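Local coordinates for protein R.MvaI (Kocuria varians, PDB 2OA9) that acts as a monomeric restriction endonuclease of the PDDEXK clan, cleaving DNA at a target sequence that it recognizes asymmetrically, at residues G35-D40 with Y182-A187; E58-E63 with I234-L239; N157-K162 with T191-Q196; I202-I207 with L240-V245. All coordinates share one frame; numbering follows the deposited sequence.

Interaction 1: residues G35-D40 with Y182-A187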
# COMPACT_ATOMS: atom_id res chain seq x y z
N GLY A 35 7.70 -10.08 -15.21
CA GLY A 35 6.43 -9.45 -14.92
C GLY A 35 5.72 -8.92 -16.16
O GLY A 35 4.51 -9.12 -16.35
N LYS A 36 6.45 -8.25 -17.03
CA LYS A 36 5.82 -7.64 -18.20
C LYS A 36 5.30 -8.70 -19.17
O LYS A 36 4.25 -8.53 -19.79
CB LYS A 36 6.82 -6.70 -18.92
CG LYS A 36 6.26 -5.94 -20.13
CD LYS A 36 7.28 -5.83 -21.27
CE LYS A 36 6.66 -6.14 -22.63
NZ LYS A 36 5.40 -5.39 -22.87
N THR A 37 6.02 -9.80 -19.31
CA THR A 37 5.56 -10.89 -20.15
C THR A 37 4.27 -11.44 -19.55
O THR A 37 3.34 -11.72 -20.29
CB THR A 37 6.60 -11.98 -20.27
OG1 THR A 37 7.75 -11.48 -20.97
CG2 THR A 37 6.10 -13.15 -21.12
N PHE A 38 4.21 -11.57 -18.23
CA PHE A 38 2.97 -12.04 -17.59
C PHE A 38 1.79 -11.10 -17.88
O PHE A 38 0.68 -11.55 -18.19
CB PHE A 38 3.20 -12.22 -16.08
CG PHE A 38 2.08 -12.93 -15.38
CD1 PHE A 38 2.12 -14.28 -15.20
CD2 PHE A 38 1.04 -12.23 -14.85
CE1 PHE A 38 1.12 -14.94 -14.54
CE2 PHE A 38 0.01 -12.90 -14.20
CZ PHE A 38 0.08 -14.26 -14.05
N GLU A 39 2.05 -9.80 -17.79
CA GLU A 39 1.06 -8.77 -18.12
C GLU A 39 0.57 -8.91 -19.55
O GLU A 39 -0.63 -8.81 -19.81
CB GLU A 39 1.63 -7.36 -17.93
CG GLU A 39 1.91 -6.94 -16.49
CD GLU A 39 2.54 -5.54 -16.45
OE1 GLU A 39 2.44 -4.80 -17.47
OE2 GLU A 39 3.11 -5.15 -15.43
N ASP A 40 1.49 -9.15 -20.49
CA ASP A 40 1.10 -9.41 -21.89
C ASP A 40 0.21 -10.64 -22.09
O ASP A 40 -0.72 -10.64 -22.89
CB ASP A 40 2.35 -9.62 -22.78
CG ASP A 40 3.25 -8.40 -22.84
OD1 ASP A 40 2.78 -7.26 -22.61
OD2 ASP A 40 4.47 -8.49 -23.16
N TYR A 182 9.69 -17.80 -20.97
CA TYR A 182 9.40 -17.85 -19.54
C TYR A 182 8.33 -18.90 -19.29
O TYR A 182 7.38 -19.05 -20.10
CB TYR A 182 8.91 -16.51 -18.99
CG TYR A 182 9.96 -15.43 -18.90
CD1 TYR A 182 9.77 -14.21 -19.51
CD2 TYR A 182 11.12 -15.63 -18.19
CE1 TYR A 182 10.71 -13.20 -19.42
CE2 TYR A 182 12.10 -14.62 -18.10
CZ TYR A 182 11.87 -13.42 -18.72
OH TYR A 182 12.80 -12.41 -18.64
N LYS A 183 8.43 -19.58 -18.15
CA LYS A 183 7.43 -20.54 -17.70
C LYS A 183 7.10 -20.21 -16.25
O LYS A 183 8.01 -20.23 -15.40
CB LYS A 183 7.99 -21.95 -17.79
CG LYS A 183 6.98 -22.98 -17.42
CD LYS A 183 7.49 -24.36 -17.66
CE LYS A 183 6.48 -25.38 -17.18
N TYR A 184 5.85 -19.86 -15.99
CA TYR A 184 5.46 -19.41 -14.67
C TYR A 184 5.16 -20.55 -13.71
O TYR A 184 4.38 -21.46 -14.02
CB TYR A 184 4.27 -18.42 -14.82
CG TYR A 184 4.73 -17.18 -15.60
CD1 TYR A 184 4.58 -17.13 -16.97
CD2 TYR A 184 5.34 -16.12 -14.95
CE1 TYR A 184 5.06 -16.07 -17.69
CE2 TYR A 184 5.84 -15.06 -15.66
CZ TYR A 184 5.70 -15.02 -17.03
OH TYR A 184 6.19 -13.94 -17.75
N ASN A 185 5.77 -20.51 -12.55
CA ASN A 185 5.60 -21.55 -11.57
C ASN A 185 4.26 -21.48 -10.88
O ASN A 185 3.63 -22.50 -10.65
CB ASN A 185 6.69 -21.46 -10.49
CG ASN A 185 8.08 -21.56 -11.05
OD1 ASN A 185 8.37 -22.46 -11.85
ND2 ASN A 185 8.95 -20.63 -10.64
N SER A 186 3.93 -20.27 -10.45
CA SER A 186 2.74 -20.02 -9.66
C SER A 186 2.50 -18.55 -9.59
O SER A 186 3.35 -17.76 -10.03
CB SER A 186 2.88 -20.55 -8.23
OG SER A 186 3.89 -19.89 -7.49
N ALA A 187 1.34 -18.20 -9.07
CA ALA A 187 0.98 -16.83 -8.83
C ALA A 187 0.26 -16.76 -7.48
O ALA A 187 -0.62 -17.55 -7.19
CB ALA A 187 0.13 -16.27 -9.97
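F38 sets the edge of its ring, through CD1, over the centre of the Y184 ring, a T-shaped (edge-to-face) aromatic pair on the core sheet of the PDDEXK nuclease fold. The ring centroids lie 5.1 Å apart and the planes meet at 73°. F38 CD1 comes within 3.7 Å of Y184 CD2. The phenyl reaches this place because its CG stands anti to the backbone N (chi1 -169°), which swings it off the helix and over the tyrosine. Segment 35-40 of helix 33-49 runs almost at right angles to 182-187 of strand 179-192, their short axes approaching to 9.8 Å, and the two aromatic rings fill the space between them.

The phenol of Y184 runs on to the helix backbone. Its hydroxyl is hydrogen-bonded to the carbonyl of I34 in the preceding turn. Y184 OH also lies 3.1 Å from F38 N, but the angle is too poor for a hydrogen bond, and it sits 3.2 Å from T37 CB. I169 and V18 touch both rings from strand 166-176 and helix 6-19, so the pair is sealed into the layer between helices and sheet. F38 also packs on I59, a residue of a calcium site known for this enzyme.

Y182 flanks the pair by way of T37. The threonine hydroxyl is engaged by T26 OG1 and the carbonyl of G33, and towards the strand it lies at the edge of the Y182 ring, in its plane, with T37 OG1 3.7 Å from Y182 CD1.

Interaction 2: residues E58-E63 with I234-L239. With CD (cadmium ion), chain E.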
# COMPACT_ATOMS: atom_id res chain seq x y z
N GLU A 58 -1.26 -4.99 -10.28
CA GLU A 58 0.19 -4.93 -10.23
C GLU A 58 0.75 -6.36 -10.22
O GLU A 58 0.22 -7.24 -9.53
CB GLU A 58 0.66 -4.15 -9.01
CG GLU A 58 0.47 -2.64 -9.17
CD GLU A 58 1.65 -1.84 -8.64
OE1 GLU A 58 1.63 -0.59 -8.75
OE2 GLU A 58 2.60 -2.47 -8.11
N ILE A 59 1.79 -6.54 -11.01
CA ILE A 59 2.46 -7.81 -11.19
C ILE A 59 3.92 -7.66 -10.81
O ILE A 59 4.64 -6.88 -11.42
CB ILE A 59 2.38 -8.27 -12.64
CG1 ILE A 59 0.92 -8.27 -13.14
CG2 ILE A 59 3.01 -9.64 -12.80
CD1 ILE A 59 0.10 -9.42 -12.70
N LYS A 60 4.38 -8.44 -9.85
CA LYS A 60 5.80 -8.47 -9.47
C LYS A 60 6.24 -9.89 -9.17
O LYS A 60 5.40 -10.69 -8.84
CB LYS A 60 6.02 -7.62 -8.22
CG LYS A 60 5.53 -6.19 -8.32
CD LYS A 60 6.50 -5.18 -7.79
CE LYS A 60 6.87 -4.13 -8.82
NZ LYS A 60 7.32 -4.81 -10.08
N THR A 61 7.53 -10.18 -9.28
CA THR A 61 8.07 -11.43 -8.76
C THR A 61 8.25 -11.33 -7.26
O THR A 61 8.21 -10.25 -6.70
CB THR A 61 9.41 -11.82 -9.37
OG1 THR A 61 10.39 -10.85 -9.00
CG2 THR A 61 9.38 -11.81 -10.89
N HIS A 62 8.48 -12.47 -6.62
CA HIS A 62 8.74 -12.46 -5.16
C HIS A 62 9.99 -11.63 -4.91
O HIS A 62 10.07 -10.88 -3.92
CB HIS A 62 8.95 -13.88 -4.59
CG HIS A 62 7.63 -14.65 -4.64
ND1 HIS A 62 6.76 -14.70 -3.57
CD2 HIS A 62 7.04 -15.36 -5.64
CE1 HIS A 62 5.67 -15.35 -3.93
NE2 HIS A 62 5.82 -15.76 -5.17
N GLU A 63 10.97 -11.75 -5.81
CA GLU A 63 12.21 -11.00 -5.66
C GLU A 63 12.00 -9.49 -5.75
O GLU A 63 12.53 -8.74 -4.95
CB GLU A 63 13.20 -11.47 -6.72
CG GLU A 63 14.58 -10.94 -6.47
CD GLU A 63 15.55 -11.51 -7.48
OE1 GLU A 63 15.55 -11.02 -8.63
OE2 GLU A 63 16.25 -12.48 -7.13
N ILE A 234 3.17 -0.47 2.93
CA ILE A 234 3.60 -1.80 3.31
C ILE A 234 4.54 -2.35 2.24
O ILE A 234 4.32 -2.13 1.04
CB ILE A 234 2.37 -2.76 3.52
CG1 ILE A 234 2.81 -4.09 4.12
CG2 ILE A 234 1.59 -2.98 2.21
CD1 ILE A 234 1.64 -5.03 4.46
N ASN A 235 5.56 -3.07 2.67
CA ASN A 235 6.41 -3.83 1.74
C ASN A 235 5.57 -4.86 1.04
O ASN A 235 4.70 -5.52 1.63
CB ASN A 235 7.53 -4.47 2.52
CG ASN A 235 8.37 -5.39 1.68
OD1 ASN A 235 8.02 -6.52 1.42
ND2 ASN A 235 9.52 -4.87 1.26
N MET A 236 5.79 -5.02 -0.26
CA MET A 236 4.87 -5.81 -1.06
C MET A 236 4.89 -7.29 -0.68
O MET A 236 3.85 -7.97 -0.71
CB MET A 236 5.12 -5.62 -2.54
CG MET A 236 4.27 -6.44 -3.43
SD MET A 236 4.49 -6.02 -5.19
CE MET A 236 4.46 -4.21 -4.90
N GLU A 237 6.07 -7.84 -0.39
CA GLU A 237 6.10 -9.23 0.12
C GLU A 237 5.35 -9.34 1.41
O GLU A 237 4.64 -10.31 1.65
CB GLU A 237 7.53 -9.74 0.40
CG GLU A 237 8.25 -10.34 -0.77
CD GLU A 237 7.88 -11.77 -1.04
OE1 GLU A 237 6.76 -12.01 -1.43
OE2 GLU A 237 8.76 -12.65 -0.90
N LYS A 238 5.55 -8.36 2.27
CA LYS A 238 4.93 -8.37 3.56
C LYS A 238 3.43 -8.42 3.49
O LYS A 238 2.76 -8.96 4.37
CB LYS A 238 5.39 -7.16 4.31
CG LYS A 238 5.22 -7.25 5.77
CD LYS A 238 6.30 -6.46 6.50
CE LYS A 238 7.72 -6.98 6.32
NZ LYS A 238 8.18 -7.89 7.40
N LEU A 239 2.85 -7.85 2.45
CA LEU A 239 1.42 -7.90 2.23
C LEU A 239 0.85 -9.34 2.16
O LEU A 239 -0.26 -9.58 2.63
CB LEU A 239 0.99 -7.06 1.02
CG LEU A 239 -0.51 -6.97 0.75
CD1 LEU A 239 -1.28 -6.44 1.95
CD2 LEU A 239 -0.73 -6.06 -0.48
CD CD E . 7.33 -14.36 -1.35
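H62 ND1 binds a cadmium ion at 2.3 Å, and E237 grips the same ion with both carboxylate oxygens, OE1 at 2.4 Å and OE2 at 2.3 Å from the metal. This is bidentate chelation by the glutamate, with the imidazole and carboxylate planes turned 73° apart. E237 reaches the ion by folding at chi2 (-82°). H62 ND1 and E237 OE1, 3.4 Å apart, are brought together by the ion and do not bond to each other.

Next to this bridge, E58, I59 and K60 follow the E-X-K pattern of the PDDEXK nucleases; E58 and I59 belong to a separate calcium site seen in this protein. The K60 chain crosses M236 at about a right angle, its CG 3.3 Å from M236 SD and its CD 3.7 Å from M236 CE. With an alanine here, M236 would probably lose the methylenes its thioether lies against, opening a gap between strand 58-61 and helix 236-242, and the ammonium of the E-X-K pattern would be gone.

N235 is the N-cap of helix 236-242: its OD1 accepts from K238 N on an in-plane lone pair, at 3.2 Å, while its ND2 donates to the carbonyl of A66.

Interaction 3: residues N157-K162 with T191-Q196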
# COMPACT_ATOMS: atom_id res chain seq x y z
N ASN A 157 -13.52 2.22 4.39
CA ASN A 157 -14.00 2.83 3.17
C ASN A 157 -12.86 3.01 2.16
O ASN A 157 -13.06 2.76 0.99
CB ASN A 157 -14.67 4.19 3.46
CG ASN A 157 -15.05 4.93 2.21
OD1 ASN A 157 -14.50 5.99 1.90
ND2 ASN A 157 -16.02 4.37 1.46
N GLN A 158 -11.67 3.41 2.62
CA GLN A 158 -10.52 3.53 1.75
C GLN A 158 -10.12 2.21 1.14
O GLN A 158 -9.82 2.10 -0.07
CB GLN A 158 -9.33 4.08 2.53
CG GLN A 158 -9.46 5.53 2.84
CD GLN A 158 -9.55 6.34 1.58
OE1 GLN A 158 -8.60 6.36 0.79
NE2 GLN A 158 -10.71 6.95 1.34
N LEU A 159 -10.14 1.18 1.97
CA LEU A 159 -9.80 -0.17 1.51
C LEU A 159 -10.81 -0.65 0.46
O LEU A 159 -10.41 -1.11 -0.61
CB LEU A 159 -9.71 -1.16 2.67
CG LEU A 159 -8.52 -0.99 3.63
CD1 LEU A 159 -8.83 -1.76 4.89
CD2 LEU A 159 -7.17 -1.43 3.02
N ASP A 160 -12.10 -0.48 0.76
CA ASP A 160 -13.18 -0.81 -0.17
C ASP A 160 -13.04 -0.07 -1.51
O ASP A 160 -13.30 -0.65 -2.56
CB ASP A 160 -14.55 -0.45 0.44
CG ASP A 160 -14.95 -1.36 1.60
OD1 ASP A 160 -14.37 -2.46 1.79
OD2 ASP A 160 -15.89 -1.05 2.37
N LYS A 161 -12.64 1.20 -1.48
CA LYS A 161 -12.58 2.02 -2.68
C LYS A 161 -11.28 1.87 -3.47
O LYS A 161 -11.30 2.01 -4.69
CB LYS A 161 -12.72 3.50 -2.33
CG LYS A 161 -14.10 4.12 -2.51
CD LYS A 161 -14.00 5.65 -2.43
CE LYS A 161 -13.67 6.14 -1.02
NZ LYS A 161 -14.68 7.14 -0.54
N LYS A 162 -10.17 1.58 -2.77
CA LYS A 162 -8.84 1.80 -3.34
C LYS A 162 -8.03 0.53 -3.53
O LYS A 162 -7.13 0.52 -4.35
CB LYS A 162 -8.01 2.80 -2.51
CG LYS A 162 -8.65 4.18 -2.36
CD LYS A 162 -9.13 4.72 -3.67
CE LYS A 162 -9.51 6.19 -3.59
NZ LYS A 162 -8.31 7.06 -3.70
N THR A 191 -6.23 -10.64 -2.81
CA THR A 191 -7.63 -10.26 -3.13
C THR A 191 -8.32 -9.37 -2.10
O THR A 191 -9.41 -8.83 -2.38
CB THR A 191 -8.52 -11.51 -3.36
OG1 THR A 191 -8.58 -12.31 -2.17
CG2 THR A 191 -8.00 -12.44 -4.44
N ASP A 192 -7.77 -9.21 -0.91
CA ASP A 192 -8.44 -8.44 0.14
C ASP A 192 -7.52 -8.19 1.30
O ASP A 192 -6.57 -8.94 1.54
CB ASP A 192 -9.72 -9.11 0.64
CG ASP A 192 -10.61 -8.16 1.44
OD1 ASP A 192 -10.70 -6.95 1.08
OD2 ASP A 192 -11.22 -8.55 2.47
N LEU A 193 -7.78 -7.08 1.98
CA LEU A 193 -7.17 -6.77 3.27
C LEU A 193 -8.21 -6.13 4.16
O LEU A 193 -8.81 -5.14 3.75
CB LEU A 193 -5.99 -5.80 3.11
CG LEU A 193 -5.28 -5.31 4.37
CD1 LEU A 193 -4.47 -6.41 4.92
CD2 LEU A 193 -4.38 -4.11 4.00
N THR A 194 -8.42 -6.68 5.35
CA THR A 194 -9.41 -6.15 6.28
C THR A 194 -8.83 -5.00 7.09
O THR A 194 -7.62 -4.86 7.25
CB THR A 194 -9.88 -7.19 7.29
OG1 THR A 194 -8.78 -7.64 8.07
CG2 THR A 194 -10.45 -8.47 6.61
N VAL A 195 -9.72 -4.16 7.64
CA VAL A 195 -9.25 -3.11 8.53
C VAL A 195 -8.58 -3.70 9.78
O VAL A 195 -7.64 -3.14 10.27
CB VAL A 195 -10.36 -2.07 8.87
CG1 VAL A 195 -11.46 -2.69 9.69
CG2 VAL A 195 -9.73 -0.84 9.53
N GLN A 196 -9.07 -4.82 10.29
CA GLN A 196 -8.47 -5.45 11.45
C GLN A 196 -7.03 -5.89 11.16
O GLN A 196 -6.15 -5.72 12.00
CB GLN A 196 -9.29 -6.64 11.92
CG GLN A 196 -10.57 -6.24 12.61
CD GLN A 196 -11.66 -5.83 11.63
OE1 GLN A 196 -11.62 -6.19 10.43
NE2 GLN A 196 -12.63 -5.07 12.12
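The last turns of helix 152-162 pack against the short link that joins strand 179-192 to helix 195-204, and L159 is the residue that makes the contact. Its side chain, with CG beside the backbone N (chi1 -70°), projects from the helix and sets its methyls against the link, CD1 on the backbone from L193 to V195 and CD2 on L193. CD1 of L159 goes furthest into the bend, lying 3.6 Å from L193 O, 3.9 Å from T194 C and 3.8 Å from V195 N, so one methyl rests on the backbone where the chain turns into the next helix. The other methyl, L159 CD2, meets L193 CD2 at 4.0 Å, the two leucines meeting at a slant.

T194 is the N-cap of helix 195-204, its OG1 bonded to the amide of S197, and V195 opens the first turn. F73 of strand 69-74 also touches L159, and L72 of the same strand touches L193, which extends the apolar cluster onto a second sheet. On the far side of helix 152-162, K161 NZ donates to N157 OD1 at 2.7 Å, one turn back, meeting an in-plane lone pair at a C=O...N angle of 124°.

D160 OD1 and D192 OD1, both acidic, stay 5.8 Å apart. The contact thus rests on dispersion and shape, with no polar bond between the two segments to fix its direction.

Interaction 4: residues I202-I207 with L240-V245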
# COMPACT_ATOMS: atom_id res chain seq x y z
N ILE A 202 -0.03 -2.43 11.51
CA ILE A 202 0.54 -1.24 12.13
C ILE A 202 1.15 -1.55 13.51
O ILE A 202 2.29 -1.22 13.79
CB ILE A 202 -0.52 -0.10 12.19
CG1 ILE A 202 -0.89 0.36 10.78
CG2 ILE A 202 0.03 1.10 13.01
CD1 ILE A 202 -2.12 1.24 10.70
N GLU A 203 0.40 -2.24 14.38
CA GLU A 203 0.89 -2.62 15.71
C GLU A 203 2.18 -3.43 15.63
O GLU A 203 3.08 -3.29 16.46
CB GLU A 203 -0.13 -3.52 16.45
CG GLU A 203 -1.45 -2.88 16.73
CD GLU A 203 -2.30 -3.73 17.66
OE1 GLU A 203 -2.48 -4.96 17.43
OE2 GLU A 203 -2.85 -3.16 18.63
N ASN A 204 2.25 -4.31 14.63
CA ASN A 204 3.40 -5.23 14.45
C ASN A 204 4.65 -4.55 13.92
O ASN A 204 5.72 -5.13 13.99
CB ASN A 204 3.01 -6.35 13.50
CG ASN A 204 1.91 -7.26 14.08
OD1 ASN A 204 1.65 -7.23 15.29
ND2 ASN A 204 1.27 -8.02 13.24
N GLY A 205 4.51 -3.33 13.39
CA GLY A 205 5.58 -2.57 12.78
C GLY A 205 5.76 -2.84 11.30
O GLY A 205 6.69 -2.34 10.68
N ASP A 206 4.84 -3.59 10.70
CA ASP A 206 4.89 -3.96 9.29
C ASP A 206 4.20 -3.01 8.34
O ASP A 206 4.50 -2.98 7.16
CB ASP A 206 4.28 -5.38 9.10
CG ASP A 206 5.15 -6.49 9.65
OD1 ASP A 206 6.38 -6.35 9.81
OD2 ASP A 206 4.60 -7.60 9.96
N ILE A 207 3.31 -2.19 8.86
CA ILE A 207 2.59 -1.20 8.02
C ILE A 207 2.90 0.16 8.59
O ILE A 207 2.82 0.36 9.78
CB ILE A 207 1.08 -1.51 7.99
CG1 ILE A 207 0.85 -2.94 7.47
CG2 ILE A 207 0.27 -0.47 7.20
CD1 ILE A 207 -0.61 -3.33 7.27
N LEU A 240 1.65 -10.32 1.71
CA LEU A 240 1.24 -11.72 1.70
C LEU A 240 1.08 -12.30 3.09
O LEU A 240 0.47 -13.36 3.25
CB LEU A 240 2.22 -12.58 0.90
CG LEU A 240 2.44 -12.11 -0.55
CD1 LEU A 240 3.41 -12.98 -1.26
CD2 LEU A 240 1.09 -12.06 -1.33
N GLU A 241 1.59 -11.64 4.11
CA GLU A 241 1.33 -12.06 5.50
C GLU A 241 -0.05 -11.64 5.99
O GLU A 241 -0.68 -12.33 6.80
CB GLU A 241 2.41 -11.46 6.42
CG GLU A 241 2.17 -11.52 7.94
CD GLU A 241 3.27 -10.89 8.79
OE1 GLU A 241 4.35 -10.62 8.28
OE2 GLU A 241 3.04 -10.68 10.00
N TYR A 242 -0.52 -10.50 5.51
CA TYR A 242 -1.75 -9.88 6.01
C TYR A 242 -3.00 -10.04 5.14
O TYR A 242 -4.11 -9.98 5.66
CB TYR A 242 -1.54 -8.38 6.22
CG TYR A 242 -0.58 -8.12 7.33
CD1 TYR A 242 -1.02 -8.02 8.66
CD2 TYR A 242 0.81 -8.06 7.11
CE1 TYR A 242 -0.15 -7.86 9.69
CE2 TYR A 242 1.72 -7.88 8.15
CZ TYR A 242 1.23 -7.77 9.45
OH TYR A 242 2.07 -7.61 10.47
N GLY A 243 -2.81 -10.22 3.85
CA GLY A 243 -3.94 -10.19 2.92
C GLY A 243 -4.55 -11.55 2.73
O GLY A 243 -3.96 -12.58 3.13
N GLU A 244 -5.74 -11.58 2.15
CA GLU A 244 -6.33 -12.80 1.62
C GLU A 244 -5.58 -13.08 0.33
O GLU A 244 -5.53 -12.23 -0.54
CB GLU A 244 -7.82 -12.60 1.36
CG GLU A 244 -8.55 -13.80 0.73
CD GLU A 244 -8.38 -15.10 1.51
OE1 GLU A 244 -8.23 -15.04 2.75
OE2 GLU A 244 -8.39 -16.19 0.89
N VAL A 245 -5.04 -14.29 0.18
CA VAL A 245 -4.21 -14.62 -0.96
C VAL A 245 -4.58 -15.99 -1.49
O VAL A 245 -4.68 -16.93 -0.72
CB VAL A 245 -2.72 -14.65 -0.56
CG1 VAL A 245 -1.88 -15.05 -1.76
CG2 VAL A 245 -2.29 -13.31 -0.03
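Y242 OH is held by two partners from the end of helix 195-204 and the residues after it: it donates to D206 OD2 at 2.6 Å and accepts from N204 ND2 at 2.9 Å. The amide bond is nearly straight (168° at the hydrogen), and the hydroxyl lies almost in the N204 amide plane. D206 OD2 is met on its anti side, somewhat out of the carboxylate plane, with the carboxylate and the phenol ring turned 76° to each other. Both partners come to the edge of the Y242 ring, near its plane. E241 CG lies over one face of that ring, offset toward the rim.

Both partners sit at a helix end. N204 closes the helix, and G205, with positive phi, forms a Schellman motif that turns the chain so that D206 faces the tyrosine; G205 N bonds back to I202 O. I234 and R200 also touch Y242.

The other oxygen of D206, OD1, has a long, weak ion pair with K238 NZ. D206 OD2 lies 3.5 Å from E241 OE2, two carboxylates that also serve as ligands of a cadmium ion in this crystal. Were a phenylalanine to replace Y242, the N204 amide would probably lose its acceptor and be freer to turn, and D206 OD2 would lose its short bond.

The bond from Y242 and the distant K238 ammonium would tend to stabilise the charge of D206, whereas the nearby E241 carboxylate would work against it, an opposition that a bound cation would probably relieve.

How the interactions relate
From the N terminus, helix 33-49 and then strand 58-61 open two long loops. Interaction 1 closes the first when strand 179-192 returns under helix 33-49; interaction 2 closes the second much later, at helix 236-242, so the two cross, and I59 packs on F38 and E39 where they meet. Interaction 3 is a short closure, which crosses interaction 1 and falls wholly within the span of interaction 2. Interaction 4 comes in series after 1 and 3 but crosses 2, sharing helix 236-242 with it. Backbone pairing of T191 and D192 with E244 joins interactions 3 and 4. Together the contacts tie the mixed sheet to its flanking helices and to the antiparallel sheet that contains strand 225-235.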